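Local coordinates for putative flagellar hook-associated protein (Vibrio parahaemolyticus, PDB 3PWX) that probably serves as a structural, hook-associated component of the bacterial flagellum and belongs to the flagellin family, at residues A[38-43]-A[195-200]; A[31-36]-A[202-207]; A[55-60]-A[72-77]. All blocks are in the same frame, centred on the assembly; numbering follows the deposited sequence.

Interaction 1 (A[38-43]-A[195-200]); sequences SSQETH and TEIGGR
The E41 carboxylate lies flat against a methyl group of I197. CG2 of I197 sits over one face of the group, almost directly above its carbon, with CD to CG2 at 3.4 Å. OE1 of E41 is also 3.4 Å from CG2, while OE2 is a little farther, at 3.8 Å. At its OE1 end the carboxylate is hydrogen-bonded to NE2 of H201, just past the end of 195-200. That bond gives the charge a polar partner and probably helps hold the group with its face to the methyl.

The second flat group is the amide of Q40. Its end meets the CD1 methyl of I197 at a slant, in plain van der Waals contact. M140 touches both Q40 and I197 and helps to close this buried side.

I197 is thus shared by two neighbouring residues of the other helix. Its CG1 stands beside the backbone N (chi1 -82°), and this parts the two arms: CG2 goes to E41, and CD1 goes to Q40. E41 leaves its backbone at an unusual chi1 of -106°, and its extended chain then runs antiparallel to the I197 side chain. The backbones are closest at this pair, with CA of E41 7.5 Å from CA of I197.

Within helix 172-223 itself, NH2 of R200 forms a salt bridge with OE2 of E196, one turn earlier.

The contact joins helices 7-61 and 172-223 near the centre of the chain. Such pairing of long N- and C-terminal helices is characteristic of flagellin-family proteins.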
loop_
_atom_site.group_PDB
_atom_site.type_symbol
_atom_site.label_atom_id
_atom_site.label_comp_id
_atom_site.label_asym_id
_atom_site.label_seq_id
_atom_site.Cartn_x
_atom_site.Cartn_y
_atom_site.Cartn_z
ATOM N N SER A 38 -9.098 -4.858 -12.836
ATOM C CA SER A 38 -9.762 -5.800 -13.758
ATOM C C SER A 38 -9.289 -5.491 -15.151
ATOM O O SER A 38 -9.005 -6.387 -15.945
ATOM C CB SER A 38 -11.250 -5.610 -13.812
ATOM O OG SER A 38 -11.793 -5.854 -12.576
ATOM N N SER A 39 -9.227 -4.196 -15.457
ATOM C CA SER A 39 -8.695 -3.782 -16.748
ATOM C C SER A 39 -7.307 -4.352 -17.118
ATOM O O SER A 39 -7.099 -4.749 -18.266
ATOM C CB SER A 39 -8.761 -2.272 -16.899
ATOM O OG SER A 39 -8.446 -1.970 -18.252
ATOM N N GLN A 40 -6.365 -4.404 -16.173
ATOM C CA GLN A 40 -5.059 -5.063 -16.409
ATOM C C GLN A 40 -5.141 -6.577 -16.608
ATOM O O GLN A 40 -4.332 -7.158 -17.327
ATOM C CB GLN A 40 -4.140 -4.848 -15.238
ATOM C CG GLN A 40 -3.643 -3.433 -15.113
ATOM C CD GLN A 40 -3.030 -3.139 -13.754
ATOM O OE1 GLN A 40 -3.277 -2.078 -13.177
ATOM N NE2 GLN A 40 -2.253 -4.083 -13.217
ATOM N N GLU A 41 -6.091 -7.188 -15.930
ATOM C CA GLU A 41 -6.319 -8.608 -15.950
ATOM C C GLU A 41 -6.785 -9.025 -17.323
ATOM O O GLU A 41 -6.356 -10.069 -17.832
ATOM C CB GLU A 41 -7.425 -8.968 -14.966
ATOM C CG GLU A 41 -7.009 -9.660 -13.662
ATOM C CD GLU A 41 -8.140 -9.651 -12.555
ATOM O OE1 GLU A 41 -8.713 -8.573 -12.208
ATOM O OE2 GLU A 41 -8.428 -10.730 -12.011
ATOM N N THR A 42 -7.660 -8.225 -17.935
ATOM C CA THR A 42 -8.115 -8.517 -19.306
ATOM C C THR A 42 -6.907 -8.559 -20.215
ATOM O O THR A 42 -6.761 -9.494 -20.992
ATOM C CB THR A 42 -9.052 -7.405 -19.809
ATOM O OG1 THR A 42 -10.301 -7.454 -19.097
ATOM C CG2 THR A 42 -9.304 -7.497 -21.325
ATOM N N HIS A 43 -6.028 -7.562 -20.127
ATOM C CA HIS A 43 -4.859 -7.525 -21.038
ATOM C C HIS A 43 -3.920 -8.670 -20.737
ATOM O O HIS A 43 -3.392 -9.306 -21.703
ATOM C CB HIS A 43 -4.104 -6.180 -21.066
ATOM C CG HIS A 43 -4.943 -5.033 -21.535
ATOM N ND1 HIS A 43 -5.374 -4.915 -22.847
ATOM C CD2 HIS A 43 -5.465 -3.983 -20.863
ATOM C CE1 HIS A 43 -6.109 -3.823 -22.962
ATOM N NE2 HIS A 43 -6.174 -3.238 -21.775
ATOM N N THR A 195 -2.497 -13.846 -10.512
ATOM C CA THR A 195 -2.703 -14.341 -9.154
ATOM C C THR A 195 -2.468 -13.189 -8.179
ATOM O O THR A 195 -3.216 -13.011 -7.222
ATOM C CB THR A 195 -1.752 -15.475 -8.851
ATOM O OG1 THR A 195 -2.115 -16.617 -9.645
ATOM C CG2 THR A 195 -1.863 -15.872 -7.421
ATOM N N GLU A 196 -1.453 -12.359 -8.440
ATOM C CA GLU A 196 -1.183 -11.265 -7.546
ATOM C C GLU A 196 -2.319 -10.261 -7.635
ATOM O O GLU A 196 -2.807 -9.810 -6.632
ATOM C CB GLU A 196 0.169 -10.638 -7.823
ATOM C CG GLU A 196 0.653 -9.826 -6.661
ATOM C CD GLU A 196 1.774 -8.839 -7.007
ATOM O OE1 GLU A 196 2.672 -9.196 -7.805
ATOM O OE2 GLU A 196 1.748 -7.712 -6.419
ATOM N N ILE A 197 -2.807 -9.952 -8.817
ATOM C CA ILE A 197 -3.982 -9.102 -8.879
ATOM C C ILE A 197 -5.212 -9.649 -8.143
ATOM O O ILE A 197 -5.943 -8.901 -7.477
ATOM C CB ILE A 197 -4.345 -8.790 -10.298
ATOM C CG1 ILE A 197 -3.494 -7.649 -10.833
ATOM C CG2 ILE A 197 -5.830 -8.453 -10.408
ATOM C CD1 ILE A 197 -3.159 -7.743 -12.320
ATOM N N GLY A 198 -5.472 -10.940 -8.252
ATOM C CA GLY A 198 -6.595 -11.517 -7.483
ATOM C C GLY A 198 -6.445 -11.351 -5.983
ATOM O O GLY A 198 -7.400 -11.106 -5.337
ATOM N N GLY A 199 -5.248 -11.497 -5.422
ATOM C CA GLY A 199 -4.964 -11.204 -4.027
ATOM C C GLY A 199 -5.203 -9.728 -3.707
ATOM O O GLY A 199 -5.728 -9.396 -2.631
ATOM N N ARG A 200 -4.826 -8.818 -4.609
ATOM C CA ARG A 200 -5.197 -7.405 -4.413
ATOM C C ARG A 200 -6.705 -7.192 -4.286
ATOM O O ARG A 200 -7.182 -6.670 -3.283
ATOM C CB ARG A 200 -4.580 -6.514 -5.474
ATOM C CG ARG A 200 -3.095 -6.216 -5.126
ATOM C CD ARG A 200 -2.459 -5.395 -6.257
ATOM N NE ARG A 200 -1.013 -5.492 -6.257
ATOM C CZ ARG A 200 -0.258 -4.976 -7.218
ATOM N NH1 ARG A 200 -0.824 -4.336 -8.248
ATOM N NH2 ARG A 200 1.070 -5.099 -7.158
#

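Interaction 2 (A[31-36]-A[202-207]); sequences ANLKTT and NNLDLM
K34 and D205 form a salt bridge across the helix pair. NZ of K34 donates a hydrogen bond to OD1 of D205 at 2.8 Å. It meets that oxygen on the syn side, 22° out of the carboxylate plane. NZ is also 2.9 Å from OD2 of D205, so the ammonium sits near both oxygens. Bends at chi3 (63°) and chi4 bring the lysine end across the aspartate.

Two backbone carbonyls each take two donors. O of A31 receives N and OG1 of T35, with OG1 to O at 3.2 Å. O of N32 receives N and OG1 of T36, with OG1 to O at 3.0 Å. In both cases the amide and the hydroxyl come from opposite faces of the carbonyl plane. Each threonine thereby satisfies its hydroxyl within its own helix. O of K34 is likewise bonded by OG of S38.

The inner side is apolar. CD1 of L204 lies 3.7 Å from CG of K34, alongside the aliphatic part of the lysine. CD2 of L204 meets CD2 of L33 at 4.0 Å, and the two leucines stand nearly perpendicular. V130 and M136 of the small strand pair also touch L204. N203 and M207 also pack on M207 and N203 of the second subunit, so helix 172-223 takes part in the subunit contact here.

The axes of the segments 31-36 and 202-207 come within 10.5 Å, and at 167° the two run nearly antiparallel. This antiparallel helix pairing, with a leucine contact beside a salt bridge, is consistent with the coiled coil predicted for 16-43.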
loop_
_atom_site.group_PDB
_atom_site.type_symbol
_atom_site.label_atom_id
_atom_site.label_comp_id
_atom_site.label_asym_id
_atom_site.label_seq_id
_atom_site.Cartn_x
_atom_site.Cartn_y
_atom_site.Cartn_z
ATOM N N ALA A 31 -13.451 0.979 -5.218
ATOM C CA ALA A 31 -14.164 0.655 -6.446
ATOM C C ALA A 31 -13.318 1.125 -7.656
ATOM O O ALA A 31 -13.211 0.426 -8.647
ATOM C CB ALA A 31 -15.547 1.292 -6.464
ATOM N N ASN A 32 -12.702 2.309 -7.596
ATOM C CA ASN A 32 -11.967 2.689 -8.811
ATOM C C ASN A 32 -10.743 1.856 -9.018
ATOM O O ASN A 32 -10.357 1.573 -10.160
ATOM C CB ASN A 32 -11.719 4.174 -8.924
ATOM C CG ASN A 32 -13.009 4.926 -9.156
ATOM O OD1 ASN A 32 -13.897 4.413 -9.824
ATOM N ND2 ASN A 32 -13.131 6.138 -8.614
ATOM N N LEU A 33 -10.155 1.393 -7.928
ATOM C CA LEU A 33 -8.929 0.621 -8.067
ATOM C C LEU A 33 -9.287 -0.784 -8.644
ATOM O O LEU A 33 -8.602 -1.301 -9.534
ATOM C CB LEU A 33 -8.124 0.594 -6.754
ATOM C CG LEU A 33 -6.869 -0.277 -6.704
ATOM C CD1 LEU A 33 -5.934 -0.028 -7.909
ATOM C CD2 LEU A 33 -6.138 -0.063 -5.398
ATOM N N LYS A 34 -10.411 -1.336 -8.190
ATOM C CA LYS A 34 -10.884 -2.620 -8.669
ATOM C C LYS A 34 -11.131 -2.597 -10.165
ATOM O O LYS A 34 -10.940 -3.614 -10.883
ATOM C CB LYS A 34 -12.164 -3.014 -7.968
ATOM C CG LYS A 34 -11.997 -3.287 -6.472
ATOM C CD LYS A 34 -13.154 -4.083 -5.931
ATOM C CE LYS A 34 -13.142 -5.457 -6.652
ATOM N NZ LYS A 34 -13.371 -6.587 -5.674
ATOM N N THR A 35 -11.577 -1.438 -10.634
ATOM C CA THR A 35 -11.887 -1.274 -12.035
ATOM C C THR A 35 -10.647 -1.278 -12.876
ATOM O O THR A 35 -10.641 -1.803 -13.953
ATOM C CB THR A 35 -12.586 0.043 -12.287
ATOM O OG1 THR A 35 -13.913 -0.074 -11.767
ATOM C CG2 THR A 35 -12.639 0.322 -13.827
ATOM N N THR A 36 -9.608 -0.675 -12.357
ATOM C CA THR A 36 -8.345 -0.507 -13.037
ATOM C C THR A 36 -7.648 -1.832 -12.973
ATOM O O THR A 36 -6.962 -2.220 -13.915
ATOM C CB THR A 36 -7.569 0.488 -12.208
ATOM O OG1 THR A 36 -8.252 1.736 -12.313
ATOM C CG2 THR A 36 -6.151 0.640 -12.677
ATOM N N ASN A 202 -8.993 -9.273 -3.269
ATOM C CA ASN A 202 -9.412 -9.749 -1.961
ATOM C C ASN A 202 -9.090 -8.816 -0.790
ATOM O O ASN A 202 -9.897 -8.616 0.111
ATOM C CB ASN A 202 -8.886 -11.169 -1.730
ATOM C CG ASN A 202 -9.513 -12.160 -2.701
ATOM O OD1 ASN A 202 -10.602 -11.898 -3.236
ATOM N ND2 ASN A 202 -8.830 -13.274 -2.965
ATOM N N ASN A 203 -7.909 -8.237 -0.809
ATOM C CA ASN A 203 -7.526 -7.397 0.259
ATOM C C ASN A 203 -8.350 -6.092 0.217
ATOM O O ASN A 203 -8.853 -5.615 1.282
ATOM C CB ASN A 203 -6.015 -7.240 0.234
ATOM C CG ASN A 203 -5.314 -8.356 1.004
ATOM O OD1 ASN A 203 -5.842 -8.858 2.027
ATOM N ND2 ASN A 203 -4.125 -8.711 0.584
ATOM N N LEU A 204 -8.594 -5.574 -0.993
ATOM C CA LEU A 204 -9.503 -4.455 -1.148
ATOM C C LEU A 204 -10.861 -4.795 -0.513
ATOM O O LEU A 204 -11.420 -4.047 0.334
ATOM C CB LEU A 204 -9.676 -4.072 -2.603
ATOM C CG LEU A 204 -8.439 -3.476 -3.254
ATOM C CD1 LEU A 204 -8.690 -3.251 -4.706
ATOM C CD2 LEU A 204 -8.065 -2.144 -2.562
ATOM N N ASP A 205 -11.380 -5.935 -0.892
ATOM C CA ASP A 205 -12.677 -6.365 -0.369
ATOM C C ASP A 205 -12.759 -6.428 1.157
ATOM O O ASP A 205 -13.774 -6.058 1.728
ATOM C CB ASP A 205 -13.113 -7.677 -1.097
ATOM C CG ASP A 205 -13.515 -7.386 -2.571
ATOM O OD1 ASP A 205 -13.547 -6.167 -2.953
ATOM O OD2 ASP A 205 -13.822 -8.303 -3.334
ATOM N N LEU A 206 -11.691 -6.883 1.806
ATOM C CA LEU A 206 -11.582 -6.734 3.260
ATOM C C LEU A 206 -11.666 -5.271 3.695
ATOM O O LEU A 206 -12.439 -4.972 4.571
ATOM C CB LEU A 206 -10.312 -7.362 3.831
ATOM C CG LEU A 206 -10.335 -8.877 3.897
ATOM C CD1 LEU A 206 -8.937 -9.442 3.966
ATOM C CD2 LEU A 206 -11.194 -9.405 5.083
HETATM N N MSE A 207 -10.890 -4.364 3.117
HETATM C CA MSE A 207 -10.993 -2.945 3.490
HETATM C C MSE A 207 -12.351 -2.357 3.279
HETATM O O MSE A 207 -12.841 -1.588 4.099
HETATM C CB MSE A 207 -10.087 -2.105 2.635
HETATM C CG MSE A 207 -8.664 -2.490 2.734
HETATM SE SE MSE A 207 -7.780 -1.998 4.413
HETATM C CE MSE A 207 -6.125 -2.388 3.449
#

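Interaction 3 (A[55-60]-A[72-77]); sequences RDIVLW and SGMITE
This is an apolar surface contact between two consecutive helices, 7-61 and 71-89, close to the loop 62-70 that joins them. I57 carries it from one side, and M74 and E77 from the other. The backbones come near enough for direct side-chain packing, with CA of I57 6.8 Å from CA of M74.

I57 uses both of its arms. CG2 meets the stem of M74, at 4.0 Å from CG and 4.1 Å from CB of that residue. CD1 reaches CB of E77 at 3.9 Å. M74 and E77 are three residues apart, so I57 touches two residues about one turn apart on the same face of the partner helix. The split follows from chi1 of -72°, which places CG1 beside the backbone N and CG2 beside the carbonyl carbon. The side chains of I57 and M74 run alongside one another, head to tail.

Only the CB of E77 touches I57. The chain then bends at chi2 (-93°) and carries the carboxylate away from the isoleucine. M74 is a selenomethionine, and it is its CB and CG that do the touching, not the selenium.

L78 and Y81, farther along helix 71-89, extend the patch that packs on I57. V58 points away from 72-77 and is buried among I158, L161, L180 and L78. R55 forms a salt bridge with D184 of helix 172-223.

The two helices run roughly antiparallel and are joined by the nine-residue loop 62-70. This is a helical hairpin, here forming one end of the elongated helical bundle.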
loop_
_atom_site.group_PDB
_atom_site.type_symbol
_atom_site.label_atom_id
_atom_site.label_comp_id
_atom_site.label_asym_id
_atom_site.label_seq_id
_atom_site.Cartn_x
_atom_site.Cartn_y
_atom_site.Cartn_z
ATOM N N ARG A 55 2.893 -21.120 -28.257
ATOM C CA ARG A 55 3.551 -22.358 -27.864
ATOM C C ARG A 55 3.079 -23.617 -28.669
ATOM O O ARG A 55 3.867 -24.512 -28.950
ATOM C CB ARG A 55 3.366 -22.560 -26.409
ATOM C CG ARG A 55 4.365 -23.407 -25.755
ATOM C CD ARG A 55 3.716 -23.733 -24.438
ATOM N NE ARG A 55 4.526 -24.515 -23.513
ATOM C CZ ARG A 55 4.260 -25.768 -23.127
ATOM N NH1 ARG A 55 3.195 -26.431 -23.609
ATOM N NH2 ARG A 55 5.073 -26.337 -22.232
ATOM N N ASP A 56 1.806 -23.656 -29.047
ATOM C CA ASP A 56 1.239 -24.760 -29.775
ATOM C C ASP A 56 1.812 -24.877 -31.193
ATOM O O ASP A 56 1.953 -25.992 -31.746
ATOM C CB ASP A 56 -0.266 -24.566 -29.862
ATOM C CG ASP A 56 -0.983 -24.869 -28.558
ATOM O OD1 ASP A 56 -0.402 -25.419 -27.581
ATOM O OD2 ASP A 56 -2.173 -24.529 -28.515
ATOM N N ILE A 57 2.122 -23.715 -31.765
ATOM C CA ILE A 57 2.714 -23.597 -33.092
ATOM C C ILE A 57 4.172 -24.045 -33.098
ATOM O O ILE A 57 4.595 -24.833 -33.969
ATOM C CB ILE A 57 2.621 -22.145 -33.628
ATOM C CG1 ILE A 57 1.178 -21.798 -34.017
ATOM C CG2 ILE A 57 3.590 -21.934 -34.781
ATOM C CD1 ILE A 57 0.921 -20.295 -34.073
ATOM N N VAL A 58 4.947 -23.519 -32.154
ATOM C CA VAL A 58 6.282 -24.021 -31.911
ATOM C C VAL A 58 6.255 -25.543 -31.672
ATOM O O VAL A 58 7.023 -26.273 -32.310
ATOM C CB VAL A 58 6.925 -23.296 -30.755
ATOM C CG1 VAL A 58 8.260 -23.917 -30.404
ATOM C CG2 VAL A 58 7.084 -21.832 -31.126
ATOM N N LEU A 59 5.358 -26.014 -30.792
ATOM C CA LEU A 59 5.198 -27.448 -30.546
ATOM C C LEU A 59 4.970 -28.297 -31.832
ATOM O O LEU A 59 5.665 -29.301 -32.029
ATOM C CB LEU A 59 4.153 -27.734 -29.460
ATOM C CG LEU A 59 4.501 -27.369 -28.000
ATOM C CD1 LEU A 59 3.307 -27.600 -27.127
ATOM C CD2 LEU A 59 5.723 -28.082 -27.405
ATOM N N TRP A 60 4.039 -27.893 -32.710
ATOM C CA TRP A 60 3.859 -28.633 -33.960
ATOM C C TRP A 60 5.045 -28.429 -34.882
ATOM O O TRP A 60 5.727 -29.393 -35.228
ATOM C CB TRP A 60 2.554 -28.337 -34.710
ATOM C CG TRP A 60 2.275 -29.489 -35.689
ATOM C CD1 TRP A 60 3.076 -29.886 -36.735
ATOM C CD2 TRP A 60 1.160 -30.410 -35.673
ATOM N NE1 TRP A 60 2.532 -30.978 -37.370
ATOM C CE2 TRP A 60 1.359 -31.325 -36.747
ATOM C CE3 TRP A 60 0.015 -30.549 -34.864
ATOM C CZ2 TRP A 60 0.450 -32.368 -37.037
ATOM C CZ3 TRP A 60 -0.890 -31.585 -35.150
ATOM C CH2 TRP A 60 -0.663 -32.481 -36.232
ATOM N N SER A 72 5.567 -21.593 -43.859
ATOM C CA SER A 72 5.418 -20.177 -44.181
ATOM C C SER A 72 4.109 -19.615 -43.602
ATOM O O SER A 72 3.973 -18.415 -43.415
ATOM C CB SER A 72 5.571 -19.936 -45.695
ATOM O OG SER A 72 4.616 -19.001 -46.191
ATOM N N GLY A 73 3.160 -20.490 -43.297
ATOM C CA GLY A 73 1.881 -20.067 -42.747
ATOM C C GLY A 73 1.961 -19.991 -41.235
ATOM O O GLY A 73 1.302 -19.165 -40.605
HETATM N N MSE A 74 2.782 -20.866 -40.664
HETATM C CA MSE A 74 3.110 -20.833 -39.257
HETATM C C MSE A 74 3.800 -19.530 -38.903
HETATM O O MSE A 74 3.475 -18.905 -37.893
HETATM C CB MSE A 74 4.037 -21.983 -38.894
HETATM C CG MSE A 74 3.333 -23.258 -38.526
HETATM SE SE MSE A 74 4.652 -24.680 -38.391
HETATM C CE MSE A 74 3.640 -26.091 -39.326
ATOM N N ILE A 75 4.746 -19.124 -39.737
ATOM C CA ILE A 75 5.459 -17.895 -39.530
ATOM C C ILE A 75 4.559 -16.668 -39.358
ATOM O O ILE A 75 4.745 -15.919 -38.437
ATOM C CB ILE A 75 6.544 -17.722 -40.582
ATOM C CG1 ILE A 75 7.742 -18.569 -40.147
ATOM C CG2 ILE A 75 6.891 -16.232 -40.803
ATOM C CD1 ILE A 75 8.746 -18.876 -41.231
ATOM N N THR A 76 3.583 -16.492 -40.230
ATOM C CA THR A 76 2.581 -15.437 -40.122
ATOM C C THR A 76 1.783 -15.500 -38.812
ATOM O O THR A 76 1.540 -14.456 -38.173
ATOM C CB THR A 76 1.603 -15.542 -41.306
ATOM O OG1 THR A 76 2.361 -15.544 -42.516
ATOM C CG2 THR A 76 0.580 -14.407 -41.347
ATOM N N GLU A 77 1.357 -16.698 -38.413
ATOM C CA GLU A 77 0.595 -16.816 -37.178
ATOM C C GLU A 77 1.440 -16.546 -35.920
ATOM O O GLU A 77 0.924 -15.962 -34.950
ATOM C CB GLU A 77 -0.161 -18.139 -37.103
ATOM C CG GLU A 77 -1.412 -18.204 -37.999
ATOM C CD GLU A 77 -2.695 -17.799 -37.252
ATOM O OE1 GLU A 77 -2.800 -16.624 -36.795
ATOM O OE2 GLU A 77 -3.601 -18.665 -37.122
#

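All three contacts use helix 7-61. Interactions 1 and 2 pair it with helix 172-223 and adjoin in sequence, with centres 11 Å apart. Interaction 3 pairs it with helix 71-89. Its centre is about 29 Å from that of interaction 1 and about 39 Å from that of interaction 2. Interactions 2 and 3 lie on opposite sides of the chain's centre. Along the chain the contacts are nested: 31-36/202-207 encloses 38-43/195-200, which encloses 55-60/72-77. One long helix therefore runs from the pairing with the C-terminal helix to the hairpin end, which ties distant sequence regions into one rod-like body.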